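Local coordinates for viral structural protein 4 (Bombyx mori cytoplasmic polyhedrosis virus, PDB 6TZ0) that binds GTP through a P-loop-like site and lies against the viral RNA-dependent RNA polymerase, whose transcription it probably assists, at residues B[362-366]-B[547-551]; B[293-299]-B[508-512]; B[369-374]-B[554-559]; B[337-341]-B[482-486]; B[254-258]-B[269-275]. All coordinates share one frame; numbering follows the deposited sequence.

Interaction 1 (B[362-366]-B[547-551]); sequences FLSTY and PFEML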
# COMPACT_ATOMS: atom_id res chain seq x y z
N PHE B 362 30.99 -3.38 -28.60
CA PHE B 362 30.36 -4.63 -28.19
C PHE B 362 28.89 -4.68 -28.57
O PHE B 362 28.42 -5.71 -29.06
CB PHE B 362 30.50 -4.86 -26.69
CG PHE B 362 29.72 -6.04 -26.20
CD1 PHE B 362 30.11 -7.33 -26.52
CD2 PHE B 362 28.59 -5.87 -25.43
CE1 PHE B 362 29.38 -8.41 -26.10
CE2 PHE B 362 27.86 -6.96 -25.00
CZ PHE B 362 28.26 -8.22 -25.33
N LEU B 363 28.15 -3.60 -28.35
CA LEU B 363 26.71 -3.66 -28.54
C LEU B 363 26.31 -3.72 -30.01
O LEU B 363 25.21 -4.20 -30.31
CB LEU B 363 26.03 -2.49 -27.83
CG LEU B 363 26.00 -2.64 -26.31
CD1 LEU B 363 25.53 -1.38 -25.64
CD2 LEU B 363 25.08 -3.78 -25.95
N SER B 364 27.19 -3.32 -30.94
CA SER B 364 26.93 -3.56 -32.35
C SER B 364 26.94 -5.05 -32.67
O SER B 364 26.04 -5.56 -33.35
CB SER B 364 27.97 -2.82 -33.20
OG SER B 364 29.25 -3.36 -33.00
N THR B 365 27.95 -5.77 -32.18
CA THR B 365 28.02 -7.21 -32.37
C THR B 365 26.90 -7.93 -31.63
O THR B 365 26.35 -8.92 -32.13
CB THR B 365 29.39 -7.72 -31.91
OG1 THR B 365 30.41 -7.00 -32.61
CG2 THR B 365 29.57 -9.20 -32.18
N TYR B 366 26.52 -7.41 -30.46
CA TYR B 366 25.39 -7.96 -29.72
C TYR B 366 24.09 -7.81 -30.51
O TYR B 366 23.28 -8.75 -30.56
CB TYR B 366 25.27 -7.26 -28.37
CG TYR B 366 24.13 -7.75 -27.50
CD1 TYR B 366 24.25 -8.92 -26.76
CD2 TYR B 366 22.95 -7.04 -27.41
CE1 TYR B 366 23.21 -9.36 -25.97
CE2 TYR B 366 21.91 -7.48 -26.64
CZ TYR B 366 22.04 -8.64 -25.92
OH TYR B 366 21.00 -9.07 -25.14
N PRO B 547 30.25 -8.35 -20.82
CA PRO B 547 29.94 -8.77 -22.20
C PRO B 547 29.78 -10.27 -22.42
O PRO B 547 28.92 -10.67 -23.22
CB PRO B 547 31.12 -8.21 -22.99
CG PRO B 547 31.51 -7.02 -22.26
CD PRO B 547 31.33 -7.35 -20.82
N PHE B 548 30.57 -11.12 -21.75
CA PHE B 548 30.42 -12.55 -21.97
C PHE B 548 29.11 -13.05 -21.38
O PHE B 548 28.56 -14.04 -21.87
CB PHE B 548 31.62 -13.32 -21.38
CG PHE B 548 31.59 -13.48 -19.89
CD1 PHE B 548 32.01 -12.46 -19.06
CD2 PHE B 548 31.21 -14.68 -19.31
CE1 PHE B 548 31.99 -12.61 -17.69
CE2 PHE B 548 31.19 -14.84 -17.94
CZ PHE B 548 31.58 -13.80 -17.14
N GLU B 549 28.58 -12.35 -20.38
CA GLU B 549 27.26 -12.67 -19.85
C GLU B 549 26.16 -12.33 -20.85
O GLU B 549 25.20 -13.09 -20.99
CB GLU B 549 27.06 -11.94 -18.53
CG GLU B 549 28.01 -12.41 -17.45
CD GLU B 549 27.89 -11.64 -16.16
OE1 GLU B 549 27.23 -10.58 -16.15
OE2 GLU B 549 28.43 -12.10 -15.14
N MET B 550 26.30 -11.21 -21.56
CA MET B 550 25.33 -10.87 -22.60
C MET B 550 25.42 -11.79 -23.80
O MET B 550 24.43 -11.97 -24.51
CB MET B 550 25.50 -9.42 -23.04
CG MET B 550 24.71 -8.45 -22.20
SD MET B 550 24.87 -6.72 -22.63
CE MET B 550 26.38 -6.37 -21.75
N LEU B 551 26.59 -12.38 -24.06
CA LEU B 551 26.62 -13.38 -25.13
C LEU B 551 26.06 -14.72 -24.66
O LEU B 551 25.38 -15.42 -25.43
CB LEU B 551 28.05 -13.54 -25.65
CG LEU B 551 28.60 -12.29 -26.32
CD1 LEU B 551 30.03 -12.49 -26.76
CD2 LEU B 551 27.72 -11.88 -27.50
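The Phe362 ring is sandwiched: Pro547 CB covers one face as a CH-pi contact, 3.7 Å from the ring centroid and 15° off the normal, while Tyr366 CB of its own helix lies over the opposite face. At its edge, near the plane, come Met550 CB and Leu551 CG, the latter 4.0 Å from Phe362 CE1. Having its CG anti to the backbone N (chi1 173°) carries the Phe362 ring across to Pro547 and Leu551, one helical turn apart. The Tyr366 ring is met edge-on by Met550 O, 3.2 Å from Tyr366 CE1. Met550 makes two Met-aromatic contacts: its SD stands above the face of Tyr366, 4.7 Å from that centroid, and at the edge of Phe362, 5.2 Å from that one. A bend at its last torsion brings Met550 CE to 3.6 Å from Phe362 CE2. The buried, essentially apolar seam joins two helices that run almost parallel, 7° apart, with axes 11.1 Å from each other. Each helix follows a strand of the same parallel sheet, and helix 359-374 begins at the GTP-binding residues Lys359, Thr360 and Ser361, a layout consistent with the alpha/beta fold of P-loop nucleotide-binding proteins.

Interaction 2 (B[293-299]-B[508-512]); sequences LLFYGVI and RTIND
Ile510, the centre of an inverse gamma turn in the loop between strand 504-507 and helix 513-518, fills the corner where helix 290-296 gives way to strand 297-299. Its two branches divide the work. The longer one goes to the helix: Ile510 CD1 lies 3.7 Å from Leu293 CB and close to the carbonyl of the same residue. CG1 can reach that way because it sits between the backbone N and the carbonyl carbon (chi1 46°), which leaves the methyl CG2 for the strand. There Ile510 CG2 is 3.5 Å from the carbonyl O of Gly297 and 3.7 Å from Ile299 CG1. Ile299 crosses Ile510 at about a right angle, its CD1 coming to 3.8 Å from Ile510 CB. Strand 297-299 is an outermost strand of the four-stranded antiparallel sheet within this chain, and its neighbour there contributes Met269, against which both isoleucines also pack. One residue before Ile510 the contact continues on the helix side, with Leu294 CD1 resting 3.7 Å from Thr509 CB; the side chain of Leu294 also lies about 5 Å from that of Ser361, a GTP-binding residue. The hydroxyl of Thr509 is taken up elsewhere, by a hydrogen bond to Ala357 O, in the same loop as the GTP-binding residues Gly356 and Gly358. Two residues beyond Ile510, Asp512 occupies the N-cap position of helix 513-518.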
# COMPACT_ATOMS: atom_id res chain seq x y z
N LEU B 293 39.62 -10.11 -26.06
CA LEU B 293 39.75 -9.75 -24.65
C LEU B 293 38.55 -8.94 -24.18
O LEU B 293 38.07 -9.15 -23.06
CB LEU B 293 41.03 -8.94 -24.43
CG LEU B 293 42.39 -9.61 -24.61
CD1 LEU B 293 43.46 -8.56 -24.49
CD2 LEU B 293 42.57 -10.67 -23.56
N LEU B 294 38.09 -8.01 -25.00
CA LEU B 294 36.92 -7.21 -24.65
C LEU B 294 35.66 -8.06 -24.57
O LEU B 294 34.83 -7.86 -23.67
CB LEU B 294 36.73 -6.09 -25.68
CG LEU B 294 35.52 -5.17 -25.50
CD1 LEU B 294 35.65 -4.36 -24.24
CD2 LEU B 294 35.34 -4.27 -26.70
N PHE B 295 35.50 -9.01 -25.48
CA PHE B 295 34.29 -9.82 -25.47
C PHE B 295 34.32 -10.91 -24.41
O PHE B 295 33.25 -11.40 -24.04
CB PHE B 295 34.04 -10.45 -26.84
CG PHE B 295 33.63 -9.48 -27.92
CD1 PHE B 295 33.31 -8.17 -27.63
CD2 PHE B 295 33.51 -9.91 -29.23
CE1 PHE B 295 32.94 -7.29 -28.62
CE2 PHE B 295 33.12 -9.04 -30.22
CZ PHE B 295 32.83 -7.73 -29.92
N TYR B 296 35.50 -11.31 -23.93
CA TYR B 296 35.56 -12.47 -23.05
C TYR B 296 36.39 -12.28 -21.78
O TYR B 296 36.69 -13.28 -21.12
CB TYR B 296 36.09 -13.68 -23.82
CG TYR B 296 35.15 -14.12 -24.91
CD1 TYR B 296 34.02 -14.86 -24.61
CD2 TYR B 296 35.37 -13.77 -26.23
CE1 TYR B 296 33.15 -15.25 -25.59
CE2 TYR B 296 34.51 -14.16 -27.22
CZ TYR B 296 33.40 -14.90 -26.89
OH TYR B 296 32.53 -15.29 -27.88
N GLY B 297 36.73 -11.06 -21.40
CA GLY B 297 37.61 -10.83 -20.27
C GLY B 297 36.96 -10.05 -19.15
O GLY B 297 36.03 -9.27 -19.38
N VAL B 298 37.44 -10.27 -17.92
CA VAL B 298 37.04 -9.53 -16.73
C VAL B 298 38.29 -9.26 -15.91
O VAL B 298 39.01 -10.20 -15.55
CB VAL B 298 36.00 -10.28 -15.87
CG1 VAL B 298 35.77 -9.55 -14.57
CG2 VAL B 298 34.69 -10.43 -16.58
N ILE B 299 38.55 -8.00 -15.59
CA ILE B 299 39.68 -7.64 -14.73
C ILE B 299 39.29 -7.84 -13.28
O ILE B 299 38.25 -7.35 -12.82
CB ILE B 299 40.13 -6.20 -15.01
CG1 ILE B 299 40.84 -6.15 -16.36
CG2 ILE B 299 41.02 -5.67 -13.92
CD1 ILE B 299 41.11 -4.77 -16.85
N ARG B 508 30.08 -3.24 -17.61
CA ARG B 508 31.48 -3.05 -17.26
C ARG B 508 32.34 -3.82 -18.25
O ARG B 508 31.98 -4.91 -18.68
CB ARG B 508 31.80 -3.53 -15.85
CG ARG B 508 31.03 -2.86 -14.73
CD ARG B 508 31.42 -1.42 -14.53
NE ARG B 508 30.71 -0.84 -13.40
CZ ARG B 508 31.20 -0.75 -12.18
NH1 ARG B 508 32.43 -1.16 -11.93
NH2 ARG B 508 30.47 -0.21 -11.21
N THR B 509 33.48 -3.24 -18.62
CA THR B 509 34.42 -3.88 -19.54
C THR B 509 35.81 -3.91 -18.92
O THR B 509 36.02 -3.52 -17.77
CB THR B 509 34.48 -3.17 -20.89
OG1 THR B 509 34.82 -1.79 -20.69
CG2 THR B 509 33.17 -3.27 -21.62
N ILE B 510 36.78 -4.39 -19.71
CA ILE B 510 38.18 -4.34 -19.31
C ILE B 510 38.80 -3.03 -19.79
O ILE B 510 39.71 -3.01 -20.62
CB ILE B 510 38.91 -5.56 -19.89
CG1 ILE B 510 38.55 -5.76 -21.37
CG2 ILE B 510 38.53 -6.81 -19.15
CD1 ILE B 510 39.64 -6.38 -22.13
N ASN B 511 38.43 -1.93 -19.16
CA ASN B 511 38.91 -0.64 -19.63
C ASN B 511 39.00 0.30 -18.46
O ASN B 511 38.01 0.54 -17.77
CB ASN B 511 38.00 -0.05 -20.71
CG ASN B 511 38.19 -0.70 -22.07
OD1 ASN B 511 37.29 -1.34 -22.60
ND2 ASN B 511 39.39 -0.55 -22.62
N ASP B 512 40.20 0.81 -18.23
CA ASP B 512 40.37 1.92 -17.31
C ASP B 512 39.89 3.14 -18.07
O ASP B 512 40.58 3.64 -18.96
CB ASP B 512 41.82 2.02 -16.86
CG ASP B 512 41.98 2.79 -15.58
OD1 ASP B 512 41.55 2.26 -14.54
OD2 ASP B 512 42.54 3.89 -15.59

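Interaction 3 (B[369-374]-B[554-559]); sequences QLSLAS and IRRWKW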
# COMPACT_ATOMS: atom_id res chain seq x y z
N GLN B 369 24.15 -10.36 -33.40
CA GLN B 369 23.89 -11.73 -32.95
C GLN B 369 22.45 -11.91 -32.52
O GLN B 369 21.89 -13.00 -32.69
CB GLN B 369 24.82 -12.10 -31.80
CG GLN B 369 26.27 -12.17 -32.19
CD GLN B 369 26.54 -13.27 -33.19
OE1 GLN B 369 25.99 -14.36 -33.09
NE2 GLN B 369 27.38 -12.97 -34.17
N LEU B 370 21.82 -10.86 -31.99
CA LEU B 370 20.42 -10.97 -31.61
C LEU B 370 19.52 -11.00 -32.84
O LEU B 370 18.50 -11.70 -32.85
CB LEU B 370 20.05 -9.81 -30.69
CG LEU B 370 18.65 -9.86 -30.09
CD1 LEU B 370 18.52 -11.10 -29.25
CD2 LEU B 370 18.41 -8.63 -29.25
N SER B 371 19.89 -10.25 -33.89
CA SER B 371 19.16 -10.34 -35.15
C SER B 371 19.29 -11.72 -35.78
O SER B 371 18.33 -12.24 -36.35
CB SER B 371 19.67 -9.28 -36.13
OG SER B 371 19.41 -7.98 -35.67
N LEU B 372 20.47 -12.32 -35.69
CA LEU B 372 20.66 -13.63 -36.31
C LEU B 372 19.96 -14.74 -35.52
O LEU B 372 19.34 -15.63 -36.11
CB LEU B 372 22.14 -13.94 -36.46
CG LEU B 372 22.87 -13.07 -37.47
CD1 LEU B 372 24.35 -13.40 -37.49
CD2 LEU B 372 22.26 -13.25 -38.85
N ALA B 373 20.04 -14.70 -34.19
CA ALA B 373 19.39 -15.72 -33.39
C ALA B 373 17.89 -15.50 -33.27
O ALA B 373 17.16 -16.45 -32.94
CB ALA B 373 20.00 -15.76 -31.99
N SER B 374 17.40 -14.30 -33.55
CA SER B 374 16.00 -13.95 -33.39
C SER B 374 15.23 -13.94 -34.70
O SER B 374 14.07 -14.33 -34.73
CB SER B 374 15.88 -12.59 -32.72
OG SER B 374 14.52 -12.20 -32.63
N ILE B 554 22.27 -14.95 -24.96
CA ILE B 554 21.75 -15.33 -26.26
C ILE B 554 21.96 -16.81 -26.52
O ILE B 554 21.09 -17.50 -27.06
CB ILE B 554 22.38 -14.46 -27.37
CG1 ILE B 554 21.97 -13.00 -27.21
CG2 ILE B 554 21.98 -14.92 -28.76
CD1 ILE B 554 22.71 -12.11 -28.16
N ARG B 555 23.11 -17.35 -26.10
CA ARG B 555 23.37 -18.77 -26.35
C ARG B 555 22.49 -19.69 -25.51
O ARG B 555 22.21 -20.82 -25.93
CB ARG B 555 24.84 -19.11 -26.11
CG ARG B 555 25.75 -18.57 -27.17
CD ARG B 555 27.19 -19.01 -26.93
NE ARG B 555 27.36 -20.45 -27.09
CZ ARG B 555 27.63 -21.29 -26.09
NH1 ARG B 555 27.76 -20.83 -24.86
NH2 ARG B 555 27.78 -22.58 -26.33
N ARG B 556 22.04 -19.26 -24.34
CA ARG B 556 21.24 -20.15 -23.50
C ARG B 556 19.75 -20.09 -23.77
O ARG B 556 19.02 -20.98 -23.32
CB ARG B 556 21.49 -19.86 -22.02
CG ARG B 556 22.85 -20.27 -21.55
CD ARG B 556 22.98 -20.12 -20.06
NE ARG B 556 24.32 -20.50 -19.61
CZ ARG B 556 24.70 -20.50 -18.34
NH1 ARG B 556 23.85 -20.17 -17.39
NH2 ARG B 556 25.94 -20.86 -18.03
N TRP B 557 19.27 -19.07 -24.48
CA TRP B 557 17.85 -18.94 -24.75
C TRP B 557 17.46 -19.93 -25.84
O TRP B 557 18.07 -19.96 -26.91
CB TRP B 557 17.54 -17.51 -25.19
CG TRP B 557 16.09 -17.20 -25.32
CD1 TRP B 557 15.37 -17.12 -26.47
CD2 TRP B 557 15.17 -16.88 -24.26
NE1 TRP B 557 14.07 -16.79 -26.20
CE2 TRP B 557 13.92 -16.64 -24.85
CE3 TRP B 557 15.29 -16.78 -22.87
CZ2 TRP B 557 12.80 -16.31 -24.10
CZ3 TRP B 557 14.18 -16.45 -22.13
CH2 TRP B 557 12.95 -16.22 -22.75
N LYS B 558 16.45 -20.76 -25.56
CA LYS B 558 15.97 -21.69 -26.57
C LYS B 558 15.07 -20.95 -27.55
O LYS B 558 14.07 -20.33 -27.16
CB LYS B 558 15.28 -22.89 -25.91
CG LYS B 558 14.11 -22.63 -24.99
CD LYS B 558 13.63 -23.91 -24.34
CE LYS B 558 12.98 -24.83 -25.35
NZ LYS B 558 12.43 -26.06 -24.72
N TRP B 559 15.46 -20.95 -28.82
CA TRP B 559 14.77 -20.13 -29.80
C TRP B 559 13.69 -20.94 -30.52
O TRP B 559 13.50 -22.13 -30.25
CB TRP B 559 15.77 -19.55 -30.80
CG TRP B 559 16.71 -18.56 -30.20
CD1 TRP B 559 18.00 -18.77 -29.86
CD2 TRP B 559 16.40 -17.21 -29.84
NE1 TRP B 559 18.54 -17.63 -29.32
CE2 TRP B 559 17.58 -16.65 -29.30
CE3 TRP B 559 15.26 -16.41 -29.93
CZ2 TRP B 559 17.64 -15.34 -28.85
CZ3 TRP B 559 15.32 -15.11 -29.48
CH2 TRP B 559 16.50 -14.59 -28.95
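Leu370 faces Ile554 with their CA atoms 7.0 Å apart, and Ser374 faces Trp559 at 7.3 Å between CA atoms: the last turns of helix 359-374 run alongside the end of helix 547-556 and the tail that follows it. The indole of Trp559 and the side chain of Ile554 share the contact about equally. The face of the indole receives the carbonyl of Ala373, whose O lies 3.3 Å from Trp559 CD2, with Ser374 CA over the same side; at the opposite face Trp557 points its edge, CD1 standing over the ring centre. Trp559 NE1 makes a weak hydrogen bond back to Ile554 O (3.4 Å, 148° at the hydrogen). Ala373 CB, 3.7 Å from Trp559 CE2, also touches Ile554 CG2 at 3.9 Å. Leu370 CD1 lies 4.0 Å from Trp559 CH2, its side chain crossing the indole at about a right angle. Between the two segments, then, the attraction is probably largely van der Waals, with the Ala373 carbonyl against the indole face, and rests on the fit of the ring between a helix end and the edge of Trp557; the weak NE1 bond probably helps to set how the indole is turned.

Interaction 4 (B[337-341]-B[482-486]); sequences EAVVS and PRTLI
Arg483 ties the start of strand 484-489 to the C-terminal end of helix 326-340 by side-chain-to-backbone hydrogen bonds, in a partly buried contact far from the GTP-binding residues. With CG anti to the backbone N (chi1 176°) and the chain straight as far as NE, the guanidinium is carried across to the helix end. Arg483 NH1 donates to Val339 O at 2.9 Å; the bond is bent, 137° at the hydrogen, and the oxygen stands 29° out of the guanidinium plane. Arg483 NH2 reaches Ala338 O, at the edge of the guanidinium and near its plane, in a weak hydrogen bond of 3.3 Å. NH2 has a further hydrogen bond to Val344 O, beyond the helix, and NH1 a weak one to Gln376 OE1, so the group is gripped by several acceptors. Strand 484-489 lies between 378-381 and 347-353 in the five-stranded parallel sheet, and helix 326-340 leads along the chain into strand 347-353. Backbone carbonyls gather at the C-terminal end of a helix, where the guanidinium charge is probably well placed. One residue on in the strand, the two elements meet through carbon, Val339 CG1 lying 4.2 Å from Thr484 CG2 as the side chains cross at about a right angle. Thr484 uses its hydroxyl elsewhere, in a hydrogen bond with Val377 O. On the helix side, the chain leaves helical geometry at Ser341, whose N still bonds to Glu337 O at 3.2 Å.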
# COMPACT_ATOMS: atom_id res chain seq x y z
N GLU B 337 12.66 -12.54 -23.31
CA GLU B 337 11.23 -12.83 -23.28
C GLU B 337 10.42 -11.69 -23.87
O GLU B 337 9.42 -11.93 -24.56
CB GLU B 337 10.80 -13.12 -21.84
CG GLU B 337 9.31 -13.34 -21.64
CD GLU B 337 8.79 -14.57 -22.35
OE1 GLU B 337 9.54 -15.56 -22.49
OE2 GLU B 337 7.62 -14.55 -22.80
N ALA B 338 10.84 -10.45 -23.63
CA ALA B 338 10.15 -9.33 -24.28
C ALA B 338 10.42 -9.29 -25.79
O ALA B 338 9.56 -8.83 -26.55
CB ALA B 338 10.56 -8.01 -23.64
N VAL B 339 11.59 -9.74 -26.22
CA VAL B 339 11.91 -9.78 -27.65
C VAL B 339 11.06 -10.81 -28.37
O VAL B 339 10.54 -10.56 -29.46
CB VAL B 339 13.42 -10.03 -27.84
CG1 VAL B 339 13.75 -10.37 -29.28
CG2 VAL B 339 14.19 -8.82 -27.46
N VAL B 340 10.87 -11.98 -27.75
CA VAL B 340 10.16 -13.06 -28.42
C VAL B 340 8.65 -12.81 -28.48
O VAL B 340 8.03 -13.01 -29.53
CB VAL B 340 10.50 -14.40 -27.73
CG1 VAL B 340 9.60 -15.52 -28.21
CG2 VAL B 340 11.93 -14.76 -28.01
N SER B 341 8.06 -12.31 -27.39
CA SER B 341 6.62 -12.41 -27.21
C SER B 341 5.84 -11.48 -28.12
O SER B 341 6.26 -10.35 -28.39
CB SER B 341 6.25 -12.10 -25.76
OG SER B 341 6.39 -10.72 -25.49
N PRO B 482 12.66 0.17 -35.98
CA PRO B 482 12.56 -1.26 -35.71
C PRO B 482 11.88 -1.55 -34.38
O PRO B 482 11.78 -0.69 -33.50
CB PRO B 482 14.01 -1.73 -35.70
CG PRO B 482 14.72 -0.74 -36.51
CD PRO B 482 14.06 0.57 -36.23
N ARG B 483 11.39 -2.78 -34.27
CA ARG B 483 10.61 -3.18 -33.10
C ARG B 483 11.48 -3.29 -31.85
O ARG B 483 11.10 -2.82 -30.77
CB ARG B 483 9.90 -4.50 -33.38
CG ARG B 483 9.15 -5.02 -32.20
CD ARG B 483 8.50 -6.34 -32.45
NE ARG B 483 7.87 -6.82 -31.23
CZ ARG B 483 8.49 -7.57 -30.33
NH1 ARG B 483 9.74 -7.93 -30.51
NH2 ARG B 483 7.84 -7.96 -29.24
N THR B 484 12.65 -3.91 -31.98
CA THR B 484 13.55 -4.11 -30.86
C THR B 484 14.69 -3.11 -30.96
O THR B 484 15.45 -3.12 -31.93
CB THR B 484 14.09 -5.54 -30.84
OG1 THR B 484 14.84 -5.78 -32.03
CG2 THR B 484 12.95 -6.53 -30.78
N LEU B 485 14.80 -2.24 -29.96
CA LEU B 485 15.86 -1.24 -29.88
C LEU B 485 16.82 -1.55 -28.75
O LEU B 485 16.46 -2.15 -27.73
CB LEU B 485 15.30 0.16 -29.65
CG LEU B 485 14.56 0.89 -30.76
CD1 LEU B 485 13.97 2.17 -30.22
CD2 LEU B 485 15.50 1.18 -31.91
N ILE B 486 18.07 -1.13 -28.94
CA ILE B 486 19.09 -1.15 -27.90
C ILE B 486 19.62 0.26 -27.79
O ILE B 486 20.26 0.77 -28.73
CB ILE B 486 20.22 -2.14 -28.21
CG1 ILE B 486 19.68 -3.57 -28.18
CG2 ILE B 486 21.34 -1.99 -27.21
CD1 ILE B 486 20.64 -4.57 -28.72

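Interaction 5 (B[254-258]-B[269-275]); sequences EGCLI and MMVNLSK
Cys256 and Val271 form an antiparallel hydrogen-bonded pair, and with Ile258 and Met269 they make the tight part of this contact, the ladder of the beta hairpin 255-261/266-271. Both bonds of each pair are in place: Cys256 N to Val271 O is 2.9 Å, Val271 N to Cys256 O 3.0 Å, Ile258 N to Met269 O 2.9 Å and Met269 N to Ile258 O 2.8 Å. Between them, Leu257 and Met270 are a non-hydrogen-bonded pair. Their side chains share one face of the sheet and touch lightly, Leu257 CD1 lying 4.2 Å from Met270 CG. On the other face Ile258 CD1 packs diagonally on Val271 CG2 at 3.9 Å, and Leu293 of helix 290-296 covers Ile258, Met269 and Val271. The other end is looser. After Val271 the chain leaves the strand, and Leu273 to Lys275 wrap past the exposed Glu254 and the buried Gly255. Here Gly255 CA makes a CA-H...O contact with Leu273 O at 3.4 Å, while Gly255 is bonded through its backbone to His319 of strand 313-319. Cys256 keeps SG beside its backbone N (chi1 -70°) and rests it 3.8 Å from Lys275 CB. Lys275 NZ makes a weak hydrogen bond to Ile316 O. The hairpin is thus held chiefly by paired backbone hydrogen bonds, whereas between the two segments the outer end is joined mainly by van der Waals and CH...O contacts.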
# COMPACT_ATOMS: atom_id res chain seq x y z
N GLU B 254 39.60 -24.64 -18.93
CA GLU B 254 39.19 -24.24 -20.26
C GLU B 254 39.42 -22.77 -20.56
O GLU B 254 39.34 -22.38 -21.73
CB GLU B 254 37.71 -24.57 -20.48
CG GLU B 254 37.38 -26.05 -20.33
CD GLU B 254 38.01 -26.91 -21.39
OE1 GLU B 254 38.18 -26.44 -22.53
OE2 GLU B 254 38.34 -28.08 -21.09
N GLY B 255 39.69 -21.94 -19.56
CA GLY B 255 39.93 -20.53 -19.75
C GLY B 255 41.39 -20.16 -19.61
O GLY B 255 42.29 -21.00 -19.68
N CYS B 256 41.63 -18.87 -19.41
CA CYS B 256 42.97 -18.34 -19.24
C CYS B 256 42.99 -17.33 -18.12
O CYS B 256 41.98 -16.72 -17.78
CB CYS B 256 43.51 -17.69 -20.52
SG CYS B 256 43.87 -18.83 -21.83
N LEU B 257 44.17 -17.15 -17.54
CA LEU B 257 44.44 -16.06 -16.62
C LEU B 257 45.71 -15.37 -17.08
O LEU B 257 46.75 -16.02 -17.22
CB LEU B 257 44.56 -16.57 -15.18
CG LEU B 257 44.64 -15.53 -14.07
CD1 LEU B 257 43.82 -15.98 -12.92
CD2 LEU B 257 46.07 -15.39 -13.61
N ILE B 258 45.61 -14.07 -17.32
CA ILE B 258 46.70 -13.28 -17.87
C ILE B 258 47.11 -12.26 -16.81
O ILE B 258 46.26 -11.67 -16.15
CB ILE B 258 46.27 -12.59 -19.17
CG1 ILE B 258 45.68 -13.60 -20.13
CG2 ILE B 258 47.44 -11.93 -19.84
CD1 ILE B 258 44.96 -12.98 -21.29
N MET B 269 43.76 -10.72 -15.36
CA MET B 269 42.57 -10.78 -16.19
C MET B 269 42.16 -12.23 -16.42
O MET B 269 42.95 -13.03 -16.92
CB MET B 269 42.82 -10.11 -17.55
CG MET B 269 41.61 -10.07 -18.46
SD MET B 269 42.02 -9.40 -20.07
CE MET B 269 42.21 -7.67 -19.67
N MET B 270 40.91 -12.56 -16.09
CA MET B 270 40.33 -13.87 -16.37
C MET B 270 39.60 -13.82 -17.70
O MET B 270 38.81 -12.90 -17.94
CB MET B 270 39.38 -14.29 -15.26
CG MET B 270 40.05 -14.51 -13.93
SD MET B 270 38.89 -14.85 -12.60
CE MET B 270 38.41 -16.52 -13.00
N VAL B 271 39.88 -14.79 -18.57
CA VAL B 271 39.35 -14.82 -19.93
C VAL B 271 38.69 -16.17 -20.16
O VAL B 271 39.23 -17.21 -19.77
CB VAL B 271 40.47 -14.57 -20.98
CG1 VAL B 271 39.96 -14.66 -22.39
CG2 VAL B 271 41.08 -13.21 -20.78
N ASN B 272 37.52 -16.17 -20.81
CA ASN B 272 36.77 -17.38 -21.12
C ASN B 272 37.15 -17.98 -22.46
O ASN B 272 36.29 -18.56 -23.13
CB ASN B 272 35.27 -17.12 -21.09
CG ASN B 272 34.75 -16.91 -19.71
OD1 ASN B 272 34.31 -15.82 -19.37
ND2 ASN B 272 34.79 -17.94 -18.92
N LEU B 273 38.38 -17.82 -22.90
CA LEU B 273 38.87 -18.51 -24.08
C LEU B 273 40.08 -19.35 -23.71
O LEU B 273 40.75 -19.09 -22.71
CB LEU B 273 39.25 -17.53 -25.19
CG LEU B 273 38.12 -16.71 -25.81
CD1 LEU B 273 38.70 -15.77 -26.83
CD2 LEU B 273 37.07 -17.61 -26.42
N SER B 274 40.33 -20.37 -24.51
CA SER B 274 41.51 -21.19 -24.35
C SER B 274 42.75 -20.44 -24.83
O SER B 274 42.66 -19.42 -25.52
CB SER B 274 41.37 -22.50 -25.12
OG SER B 274 42.56 -23.25 -25.07
N LYS B 275 43.92 -20.96 -24.46
CA LYS B 275 45.17 -20.34 -24.87
C LYS B 275 45.46 -20.58 -26.35
O LYS B 275 46.20 -19.80 -26.96
CB LYS B 275 46.30 -20.87 -23.98
CG LYS B 275 47.61 -20.14 -24.06
CD LYS B 275 48.59 -20.70 -23.04
CE LYS B 275 49.93 -19.99 -23.13
NZ LYS B 275 50.91 -20.55 -22.16

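How the interactions relate
The five contacts form a connected series through the fold, from the antiparallel sheet to the parallel one. Interaction 5 passes to interaction 2 within the first sheet, where Val298 N lies 3.0 Å from Met270 O, probably a hydrogen bond. Interaction 2 meets interaction 1, 11 Å away between centres, at the rings of Phe295 and Phe362. Interactions 1 and 3 share the same two helices and are linked by Tyr366 packing on Ile554; interaction 4 adjoins 3 through Val340, which touches Trp557 and Trp559. The ends of the series, interactions 4 and 5, are 32 Å apart between centres. Interactions 1 and 2 lie beside the GTP-binding loop, whereas 3, 4 and 5 lie away from it.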